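Local coordinates for protein arylesterase (Sulfolobus solfataricus, PDB 5L2P) that hydrolyses aromatic esters, p-nitrophenyl esters of fatty acids and organophosphates such as paraoxon, acting as a serine esterase of broad specificity, at residues H80-A85 with S111-L116; G158-A163 with V183-L188; Y202-N207 with E249-R254. One frame throughout, in Å; residues are numbered along the deposited sequence.

In the fold
From the N terminus, contact 1 brings 80-85 against 111-116 and closes the beta-alpha-beta unit of strand 77-81, helix 95-105 and strand 108-112. Contact 2 closes the next excursion, through the rest of helix 157-171 and strand 178-182, setting that helix against the loop after the strand. Contact 3 closes the longest excursion of the three, from 202-207 to 249-254 beyond strand 242-248. The three lie in series, none nested or crossing. Contact 2 is the bridge: Y114 and F81 pack on L161, and F81 also on V162, while L253 packs against V183, P184 and F185. Contacts 1 and 3 do not touch, nearest atoms about 6 Å apart. All three border the probable active site of this alpha/beta hydrolase.

Contact 1: H80-A85 with S111-L116; sequences HFHGGA and SVDYRL
H82 and Y114 carry this contact, their rings packed in an offset stack with centroids 4.3 Å apart and planes only 11° from parallel. H82 CE1 and NE2 lie over the phenol end of the tyrosine, near CZ and CE2, and Y114 OH sits above one face of the imidazole toward its rim. Both residues hold CG in the crowded position between backbone N and carbonyl carbon (chi1 67° and 56°), which brings the two rings together. At the edge of the H82 ring, near its plane, lie V112 O, 3.5 Å from H82 CD2, and the L116 methyl CD2, beside H82 CE1.

Hydrogen bonds add two links. Y114 OH donates to H82 O at 2.5 Å, arriving from above the carbonyl plane, and V112 N donates to H80 O at 3.1 Å, part of the parallel pairing of strands 77-81 and 108-112. A third bond lies within 80-85: H82 ND1 reaches G83 O at 2.7 Å, with the acceptor close to the ring plane, and so fixes the rotation of the imidazole.

Apolar packing belongs to F81 and V112, side by side and pointing the same way, with V112 CG2 at the ring edge 3.9 Å from F81 CE1. The F81 ring also packs on helix 157-171. The H80 imidazole is held by S98 and E94, and E94 also accepts from G83 N; D113 OD1 takes the amide of I91.

H82, G83 and G84 form the HGG motif assigned by similarity to the oxyanion hole. With its imidazole stacked, its carbonyl bonded to a tyrosine and its ND1 bonded to the carbonyl of the following glycine, H82 probably holds this glycine-rich turn in shape beside S156.

Contact 2: G158-A163 with V183-L188; sequences GGNLVA and VPFVYL
N160 ND2 is gripped by two carbonyls: it donates to F185 O at 2.8 Å, with an N-H...O angle of 147°, and to F229 O. On the other branch of the amide, OD1 accepts from W86 NE1, so the buried carboxamide is satisfied at both ends, which is consistent with the modelled orientation of the amide. CG stands anti to the backbone N (chi1 177°), which carries the amide out from the helix alongside F185, the two side chains pointing the same way. ND2 lies at the edge of the F185 ring, in its plane, 3.8 Å from CD1, while amide and ring planes are 73° apart.

Beside this polar pair, the helix comes close to the loop at G159, whose CA is 4.1 Å from that of P184. P184 CB packs directly on the glycine backbone, 3.7 Å from G159 C. One turn on, A163 CB only brushes V186 CG1 at 4.5 Å.

G158 completes a GxSxG sequence with S156, the probable nucleophile, as in the nucleophile elbow of alpha/beta hydrolases; the contact ties the helix that follows this elbow to the loop leaving the next strand of the sheet.

Contact 3: Y202-N207 with E249-R254; sequences YFLDIN and EYDPLR
L204 and I206 both direct their side chains onto the P252 ring and cross it obliquely, making an apolar contact between two loops. I206 CD1 comes closest, 3.6 Å from P252 CG. L204 has CG anti to the backbone N (chi1 -172°), which sends CD2 over the turn at 251-254; there it lies 3.9 Å from P252 CG and equally near L253 CD1 and D251 OD1. M195, from helix 193-197, packs on I206, P252 and L253.

Earlier in both segments, Y202 and Y250 meet: the ring carbon Y202 CD1 lies 4.3 Å from Y250 CB, while Y202 CB is 3.9 Å from Y250 O. Both rings make edge-to-face contacts with Y198. The neighbouring E249 forms a salt bridge with R197 of another subunit in the crystal assembly.

D251 points its CB away from 202-207, and its carboxylate is shared. OD1 accepts from L253 N at 2.9 Å, from above the carboxylate plane, capping the type I turn that leads into helix 254-266; OD2 accepts from H281 ND1. An alanine here would probably leave H281 without its acidic partner and the L253 amide without its cap, freeing the turn to shift.

D251 and H281 probably form the catalytic triad with S156. The chemistry thus divides: polar bonds set the carboxylate toward H281, and L204 lays a methyl group beside its other oxygen.

Contact 1: H80-A85 with S111-L116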
loop_
_atom_site.group_PDB
_atom_site.type_symbol
_atom_site.label_atom_id
_atom_site.label_comp_id
_atom_site.label_asym_id
_atom_site.label_seq_id
_atom_site.Cartn_x
_atom_site.Cartn_y
_atom_site.Cartn_z
ATOM N N HIS A 80 -14.060 -8.779 -28.893
ATOM C CA HIS A 80 -13.042 -7.838 -28.479
ATOM C C HIS A 80 -13.558 -6.406 -28.629
ATOM O O HIS A 80 -13.901 -5.981 -29.718
ATOM C CB HIS A 80 -11.785 -8.050 -29.319
ATOM C CG HIS A 80 -10.662 -7.103 -28.988
ATOM N ND1 HIS A 80 -9.586 -6.905 -29.828
ATOM C CD2 HIS A 80 -10.453 -6.295 -27.918
ATOM C CE1 HIS A 80 -8.757 -6.028 -29.293
ATOM N NE2 HIS A 80 -9.257 -5.646 -28.129
ATOM N N PHE A 81 -13.612 -5.679 -27.518
ATOM C CA PHE A 81 -13.995 -4.291 -27.515
ATOM C C PHE A 81 -12.758 -3.451 -27.220
ATOM O O PHE A 81 -12.113 -3.651 -26.168
ATOM C CB PHE A 81 -15.053 -4.056 -26.449
ATOM C CG PHE A 81 -16.175 -5.075 -26.439
ATOM C CD1 PHE A 81 -16.767 -5.481 -27.604
ATOM C CD2 PHE A 81 -16.647 -5.575 -25.255
ATOM C CE1 PHE A 81 -17.820 -6.375 -27.602
ATOM C CE2 PHE A 81 -17.718 -6.479 -25.225
ATOM C CZ PHE A 81 -18.289 -6.895 -26.418
ATOM N N HIS A 82 -12.395 -2.539 -28.138
ATOM C CA HIS A 82 -11.210 -1.693 -27.946
ATOM C C HIS A 82 -11.409 -0.648 -26.864
ATOM O O HIS A 82 -12.529 -0.345 -26.496
ATOM C CB HIS A 82 -10.824 -0.985 -29.268
ATOM C CG HIS A 82 -11.827 0.033 -29.721
ATOM N ND1 HIS A 82 -11.812 1.332 -29.275
ATOM C CD2 HIS A 82 -12.890 -0.063 -30.560
ATOM C CE1 HIS A 82 -12.816 2.000 -29.826
ATOM N NE2 HIS A 82 -13.479 1.179 -30.612
ATOM N N GLY A 83 -10.313 -0.099 -26.365
ATOM C CA GLY A 83 -10.343 1.013 -25.416
ATOM C C GLY A 83 -10.219 2.376 -26.119
ATOM O O GLY A 83 -10.390 2.477 -27.339
ATOM N N GLY A 84 -9.900 3.408 -25.348
ATOM C CA GLY A 84 -9.835 4.765 -25.846
ATOM C C GLY A 84 -10.808 5.727 -25.173
ATOM O O GLY A 84 -11.268 6.704 -25.801
ATOM N N ALA A 85 -11.131 5.466 -23.899
ATOM C CA ALA A 85 -11.897 6.399 -23.088
ATOM C C ALA A 85 -13.241 6.800 -23.685
ATOM O O ALA A 85 -13.717 7.933 -23.496
ATOM C CB ALA A 85 -11.073 7.627 -22.805
ATOM N N SER A 111 -13.677 -8.210 -33.477
ATOM C CA SER A 111 -13.434 -6.893 -32.920
ATOM C C SER A 111 -14.588 -5.976 -33.349
ATOM O O SER A 111 -15.021 -6.031 -34.512
ATOM C CB SER A 111 -12.114 -6.377 -33.447
ATOM O OG SER A 111 -11.747 -5.158 -32.842
ATOM N N VAL A 112 -15.092 -5.152 -32.427
ATOM C CA VAL A 112 -16.248 -4.305 -32.703
ATOM C C VAL A 112 -15.896 -2.801 -32.739
ATOM O O VAL A 112 -15.202 -2.295 -31.836
ATOM C CB VAL A 112 -17.347 -4.531 -31.659
ATOM C CG1 VAL A 112 -18.642 -3.815 -32.057
ATOM C CG2 VAL A 112 -17.599 -6.023 -31.459
ATOM N N ASP A 113 -16.354 -2.103 -33.772
ATOM C CA ASP A 113 -16.283 -0.627 -33.830
ATOM C C ASP A 113 -17.533 0.041 -33.281
ATOM O O ASP A 113 -18.315 0.595 -34.039
ATOM C CB ASP A 113 -16.059 -0.139 -35.278
ATOM C CG ASP A 113 -14.656 0.266 -35.547
ATOM O OD1 ASP A 113 -13.870 0.474 -34.585
ATOM O OD2 ASP A 113 -14.369 0.397 -36.738
ATOM N N TYR A 114 -17.713 -0.020 -31.967
ATOM C CA TYR A 114 -18.876 0.588 -31.317
ATOM C C TYR A 114 -18.822 2.090 -31.470
ATOM O O TYR A 114 -17.758 2.681 -31.610
ATOM C CB TYR A 114 -18.957 0.180 -29.815
ATOM C CG TYR A 114 -17.716 0.505 -29.021
ATOM C CD1 TYR A 114 -17.549 1.763 -28.451
ATOM C CD2 TYR A 114 -16.696 -0.430 -28.864
ATOM C CE1 TYR A 114 -16.405 2.082 -27.748
ATOM C CE2 TYR A 114 -15.539 -0.125 -28.143
ATOM C CZ TYR A 114 -15.400 1.127 -27.592
ATOM O OH TYR A 114 -14.290 1.443 -26.875
ATOM N N ARG A 115 -19.989 2.714 -31.411
ATOM C CA ARG A 115 -20.074 4.177 -31.544
ATOM C C ARG A 115 -19.514 4.898 -30.334
ATOM O O ARG A 115 -19.717 4.464 -29.195
ATOM C CB ARG A 115 -21.511 4.618 -31.795
ATOM C CG ARG A 115 -21.978 4.354 -33.203
ATOM C CD ARG A 115 -23.456 4.661 -33.348
ATOM N NE ARG A 115 -24.278 3.608 -32.813
ATOM C CZ ARG A 115 -25.608 3.569 -32.854
ATOM N NH1 ARG A 115 -26.289 4.527 -33.430
ATOM N NH2 ARG A 115 -26.254 2.541 -32.320
ATOM N N LEU A 116 -18.860 6.024 -30.609
ATOM C CA LEU A 116 -18.080 6.766 -29.634
ATOM C C LEU A 116 -18.701 8.109 -29.243
ATOM O O LEU A 116 -19.473 8.710 -30.019
ATOM C CB LEU A 116 -16.678 7.044 -30.196
ATOM C CG LEU A 116 -15.885 5.823 -30.672
ATOM C CD1 LEU A 116 -14.544 6.256 -31.218
ATOM C CD2 LEU A 116 -15.693 4.820 -29.546
#

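Contact 2: G158-A163 with V183-L188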
loop_
_atom_site.group_PDB
_atom_site.type_symbol
_atom_site.label_atom_id
_atom_site.label_comp_id
_atom_site.label_asym_id
_atom_site.label_seq_id
_atom_site.Cartn_x
_atom_site.Cartn_y
_atom_site.Cartn_z
ATOM N N GLY A 158 -12.680 -0.439 -22.955
ATOM C CA GLY A 158 -13.086 -1.755 -23.435
ATOM C C GLY A 158 -13.365 -2.685 -22.255
ATOM O O GLY A 158 -14.270 -3.504 -22.316
ATOM N N GLY A 159 -12.556 -2.570 -21.207
ATOM C CA GLY A 159 -12.771 -3.324 -19.991
ATOM C C GLY A 159 -14.045 -2.914 -19.271
ATOM O O GLY A 159 -14.743 -3.747 -18.695
ATOM N N ASN A 160 -14.342 -1.612 -19.292
ATOM C CA ASN A 160 -15.638 -1.104 -18.826
ATOM C C ASN A 160 -16.804 -1.779 -19.537
ATOM O O ASN A 160 -17.789 -2.182 -18.891
ATOM C CB ASN A 160 -15.751 0.386 -19.071
ATOM C CG ASN A 160 -17.105 0.944 -18.675
ATOM O OD1 ASN A 160 -17.886 1.455 -19.519
ATOM N ND2 ASN A 160 -17.392 0.891 -17.359
ATOM N N LEU A 161 -16.678 -1.878 -20.879
ATOM C CA LEU A 161 -17.726 -2.448 -21.745
ATOM C C LEU A 161 -17.896 -3.955 -21.535
ATOM O O LEU A 161 -19.004 -4.469 -21.607
ATOM C CB LEU A 161 -17.422 -2.115 -23.190
ATOM C CG LEU A 161 -17.484 -0.618 -23.547
ATOM C CD1 LEU A 161 -16.807 -0.307 -24.870
ATOM C CD2 LEU A 161 -18.938 -0.167 -23.575
ATOM N N VAL A 162 -16.798 -4.639 -21.213
ATOM C CA VAL A 162 -16.839 -6.041 -20.808
ATOM C C VAL A 162 -17.666 -6.233 -19.511
ATOM O O VAL A 162 -18.533 -7.102 -19.429
ATOM C CB VAL A 162 -15.426 -6.610 -20.577
ATOM C CG1 VAL A 162 -15.482 -7.947 -19.831
ATOM C CG2 VAL A 162 -14.686 -6.785 -21.901
ATOM N N ALA A 163 -17.420 -5.391 -18.527
ATOM C CA ALA A 163 -18.145 -5.504 -17.237
ATOM C C ALA A 163 -19.609 -5.134 -17.423
ATOM O O ALA A 163 -20.510 -5.836 -16.918
ATOM C CB ALA A 163 -17.513 -4.625 -16.171
ATOM N N VAL A 183 -7.223 -3.772 -17.393
ATOM C CA VAL A 183 -7.177 -2.414 -16.879
ATOM C C VAL A 183 -8.504 -1.629 -17.019
ATOM O O VAL A 183 -8.501 -0.470 -17.398
ATOM C CB VAL A 183 -5.974 -1.641 -17.458
ATOM C CG1 VAL A 183 -4.665 -2.338 -17.022
ATOM C CG2 VAL A 183 -6.070 -1.514 -18.996
ATOM N N PRO A 184 -9.608 -2.223 -16.589
ATOM C CA PRO A 184 -10.893 -1.596 -16.750
ATOM C C PRO A 184 -11.190 -0.347 -15.916
ATOM O O PRO A 184 -10.679 -0.179 -14.792
ATOM C CB PRO A 184 -11.856 -2.704 -16.244
ATOM C CG PRO A 184 -11.098 -3.375 -15.157
ATOM C CD PRO A 184 -9.665 -3.365 -15.629
ATOM N N PHE A 185 -12.067 0.492 -16.461
ATOM C CA PHE A 185 -12.803 1.496 -15.681
ATOM C C PHE A 185 -14.116 0.879 -15.206
ATOM O O PHE A 185 -14.930 0.438 -16.019
ATOM C CB PHE A 185 -13.081 2.735 -16.539
ATOM C CG PHE A 185 -13.893 3.786 -15.852
ATOM C CD1 PHE A 185 -15.287 3.680 -15.764
ATOM C CD2 PHE A 185 -13.284 4.890 -15.276
ATOM C CE1 PHE A 185 -16.048 4.670 -15.129
ATOM C CE2 PHE A 185 -14.053 5.861 -14.632
ATOM C CZ PHE A 185 -15.431 5.740 -14.566
ATOM N N VAL A 186 -14.341 0.883 -13.889
ATOM C CA VAL A 186 -15.570 0.312 -13.305
ATOM C C VAL A 186 -16.292 1.227 -12.324
ATOM O O VAL A 186 -17.367 0.878 -11.840
ATOM C CB VAL A 186 -15.282 -1.008 -12.582
ATOM C CG1 VAL A 186 -14.889 -2.070 -13.578
ATOM C CG2 VAL A 186 -14.197 -0.873 -11.510
ATOM N N TYR A 187 -15.735 2.399 -12.043
ATOM C CA TYR A 187 -16.266 3.267 -10.993
ATOM C C TYR A 187 -15.633 4.664 -11.040
ATOM O O TYR A 187 -14.503 4.827 -11.518
ATOM C CB TYR A 187 -15.963 2.631 -9.597
ATOM C CG TYR A 187 -16.652 3.333 -8.446
ATOM C CD1 TYR A 187 -18.043 3.389 -8.385
ATOM C CD2 TYR A 187 -15.927 3.961 -7.431
ATOM C CE1 TYR A 187 -18.696 4.068 -7.372
ATOM C CE2 TYR A 187 -16.580 4.591 -6.359
ATOM C CZ TYR A 187 -17.973 4.644 -6.344
ATOM O OH TYR A 187 -18.704 5.285 -5.345
ATOM N N LEU A 188 -16.347 5.660 -10.534
ATOM C CA LEU A 188 -15.772 6.984 -10.315
ATOM C C LEU A 188 -14.992 6.977 -9.011
ATOM O O LEU A 188 -15.465 7.404 -7.963
ATOM C CB LEU A 188 -16.857 8.069 -10.267
ATOM C CG LEU A 188 -16.332 9.503 -10.381
ATOM C CD1 LEU A 188 -15.936 9.835 -11.834
ATOM C CD2 LEU A 188 -17.403 10.451 -9.881
#

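Contact 3: Y202-N207 with E249-R254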
loop_
_atom_site.group_PDB
_atom_site.type_symbol
_atom_site.label_atom_id
_atom_site.label_comp_id
_atom_site.label_asym_id
_atom_site.label_seq_id
_atom_site.Cartn_x
_atom_site.Cartn_y
_atom_site.Cartn_z
ATOM N N TYR A 202 1.800 9.550 -16.029
ATOM C CA TYR A 202 1.846 8.147 -16.341
ATOM C C TYR A 202 0.844 7.855 -17.447
ATOM O O TYR A 202 0.054 6.918 -17.344
ATOM C CB TYR A 202 1.513 7.326 -15.106
ATOM C CG TYR A 202 2.408 7.569 -13.904
ATOM C CD1 TYR A 202 3.585 6.880 -13.728
ATOM C CD2 TYR A 202 2.065 8.476 -12.960
ATOM C CE1 TYR A 202 4.383 7.102 -12.626
ATOM C CE2 TYR A 202 2.825 8.700 -11.841
ATOM C CZ TYR A 202 3.986 8.000 -11.673
ATOM O OH TYR A 202 4.787 8.212 -10.552
ATOM N N PHE A 203 0.943 8.664 -18.520
ATOM C CA PHE A 203 0.157 8.554 -19.738
ATOM C C PHE A 203 -1.319 8.843 -19.536
ATOM O O PHE A 203 -1.832 9.817 -20.098
ATOM C CB PHE A 203 0.360 7.207 -20.419
ATOM C CG PHE A 203 -0.438 7.077 -21.683
ATOM C CD1 PHE A 203 -0.006 7.676 -22.882
ATOM C CD2 PHE A 203 -1.654 6.429 -21.671
ATOM C CE1 PHE A 203 -0.749 7.561 -24.043
ATOM C CE2 PHE A 203 -2.409 6.325 -22.836
ATOM C CZ PHE A 203 -1.946 6.883 -24.022
ATOM N N LEU A 204 -2.002 7.997 -18.773
ATOM C CA LEU A 204 -3.429 8.174 -18.489
ATOM C C LEU A 204 -3.658 9.323 -17.518
ATOM O O LEU A 204 -3.747 9.083 -16.293
ATOM C CB LEU A 204 -4.028 6.903 -17.858
ATOM C CG LEU A 204 -5.539 6.893 -17.696
ATOM C CD1 LEU A 204 -6.197 7.178 -19.048
ATOM C CD2 LEU A 204 -6.017 5.534 -17.210
ATOM N N ASP A 205 -3.739 10.541 -18.048
ATOM C CA ASP A 205 -3.907 11.707 -17.219
ATOM C C ASP A 205 -5.367 12.012 -16.916
ATOM O O ASP A 205 -6.103 12.351 -17.789
ATOM C CB ASP A 205 -3.247 12.932 -17.834
ATOM C CG ASP A 205 -1.736 12.797 -17.924
ATOM O OD1 ASP A 205 -1.055 12.668 -16.900
ATOM O OD2 ASP A 205 -1.222 12.877 -19.055
ATOM N N ILE A 206 -5.733 11.957 -15.634
ATOM C CA ILE A 206 -7.108 12.104 -15.157
ATOM C C ILE A 206 -7.257 13.303 -14.221
ATOM O O ILE A 206 -6.498 13.468 -13.301
ATOM C CB ILE A 206 -7.516 10.838 -14.386
ATOM C CG1 ILE A 206 -7.372 9.614 -15.283
ATOM C CG2 ILE A 206 -8.949 10.941 -13.862
ATOM C CD1 ILE A 206 -7.633 8.302 -14.562
ATOM N N ASN A 207 -8.229 14.169 -14.477
ATOM C CA ASN A 207 -8.577 15.264 -13.566
ATOM C C ASN A 207 -9.708 14.845 -12.656
ATOM O O ASN A 207 -10.544 14.015 -13.032
ATOM C CB ASN A 207 -8.986 16.537 -14.337
ATOM C CG ASN A 207 -7.790 17.255 -14.945
ATOM O OD1 ASN A 207 -6.762 17.453 -14.272
ATOM N ND2 ASN A 207 -7.903 17.650 -16.225
ATOM N N GLU A 249 0.406 -1.807 -12.063
ATOM C CA GLU A 249 0.816 -1.177 -10.807
ATOM C C GLU A 249 0.749 0.345 -10.789
ATOM O O GLU A 249 0.273 0.953 -9.809
ATOM C CB GLU A 249 2.225 -1.659 -10.427
ATOM C CG GLU A 249 2.777 -1.138 -9.124
ATOM C CD GLU A 249 4.164 -1.645 -8.859
ATOM O OE1 GLU A 249 4.738 -2.233 -9.818
ATOM O OE2 GLU A 249 4.677 -1.486 -7.692
ATOM N N TYR A 250 1.222 0.986 -11.841
ATOM C CA TYR A 250 1.270 2.468 -11.863
ATOM C C TYR A 250 0.198 3.042 -12.794
ATOM O O TYR A 250 0.453 3.901 -13.624
ATOM C CB TYR A 250 2.678 2.919 -12.241
ATOM C CG TYR A 250 3.660 2.507 -11.179
ATOM C CD1 TYR A 250 3.641 3.092 -9.911
ATOM C CD2 TYR A 250 4.556 1.488 -11.418
ATOM C CE1 TYR A 250 4.514 2.676 -8.930
ATOM C CE2 TYR A 250 5.448 1.087 -10.443
ATOM C CZ TYR A 250 5.415 1.690 -9.202
ATOM O OH TYR A 250 6.260 1.308 -8.206
ATOM N N ASP A 251 -1.010 2.520 -12.615
ATOM C CA ASP A 251 -2.191 2.868 -13.340
ATOM C C ASP A 251 -3.148 3.465 -12.333
ATOM O O ASP A 251 -3.358 2.894 -11.270
ATOM C CB ASP A 251 -2.770 1.593 -13.926
ATOM C CG ASP A 251 -4.018 1.823 -14.800
ATOM O OD1 ASP A 251 -4.664 2.898 -14.719
ATOM O OD2 ASP A 251 -4.335 0.874 -15.566
ATOM N N PRO A 252 -3.727 4.626 -12.644
ATOM C CA PRO A 252 -4.679 5.187 -11.673
ATOM C C PRO A 252 -5.916 4.309 -11.449
ATOM O O PRO A 252 -6.537 4.394 -10.419
ATOM C CB PRO A 252 -5.037 6.561 -12.274
ATOM C CG PRO A 252 -4.688 6.450 -13.712
ATOM C CD PRO A 252 -3.499 5.536 -13.762
ATOM N N LEU A 253 -6.260 3.476 -12.402
ATOM C CA LEU A 253 -7.451 2.644 -12.343
ATOM C C LEU A 253 -7.150 1.308 -11.678
ATOM O O LEU A 253 -8.044 0.439 -11.632
ATOM C CB LEU A 253 -8.002 2.366 -13.775
ATOM C CG LEU A 253 -8.308 3.551 -14.681
ATOM C CD1 LEU A 253 -8.795 3.053 -16.039
ATOM C CD2 LEU A 253 -9.336 4.481 -14.055
ATOM N N ARG A 254 -5.907 1.118 -11.212
ATOM C CA ARG A 254 -5.499 -0.155 -10.602
ATOM C C ARG A 254 -6.418 -0.616 -9.490
ATOM O O ARG A 254 -6.882 -1.745 -9.494
ATOM C CB ARG A 254 -4.079 -0.043 -10.073
ATOM C CG ARG A 254 -3.477 -1.309 -9.455
ATOM C CD ARG A 254 -2.195 -0.988 -8.673
ATOM N NE ARG A 254 -2.502 -0.296 -7.424
ATOM C CZ ARG A 254 -1.641 0.377 -6.690
ATOM N NH1 ARG A 254 -0.384 0.486 -7.064
ATOM N NH2 ARG A 254 -2.054 0.942 -5.555
#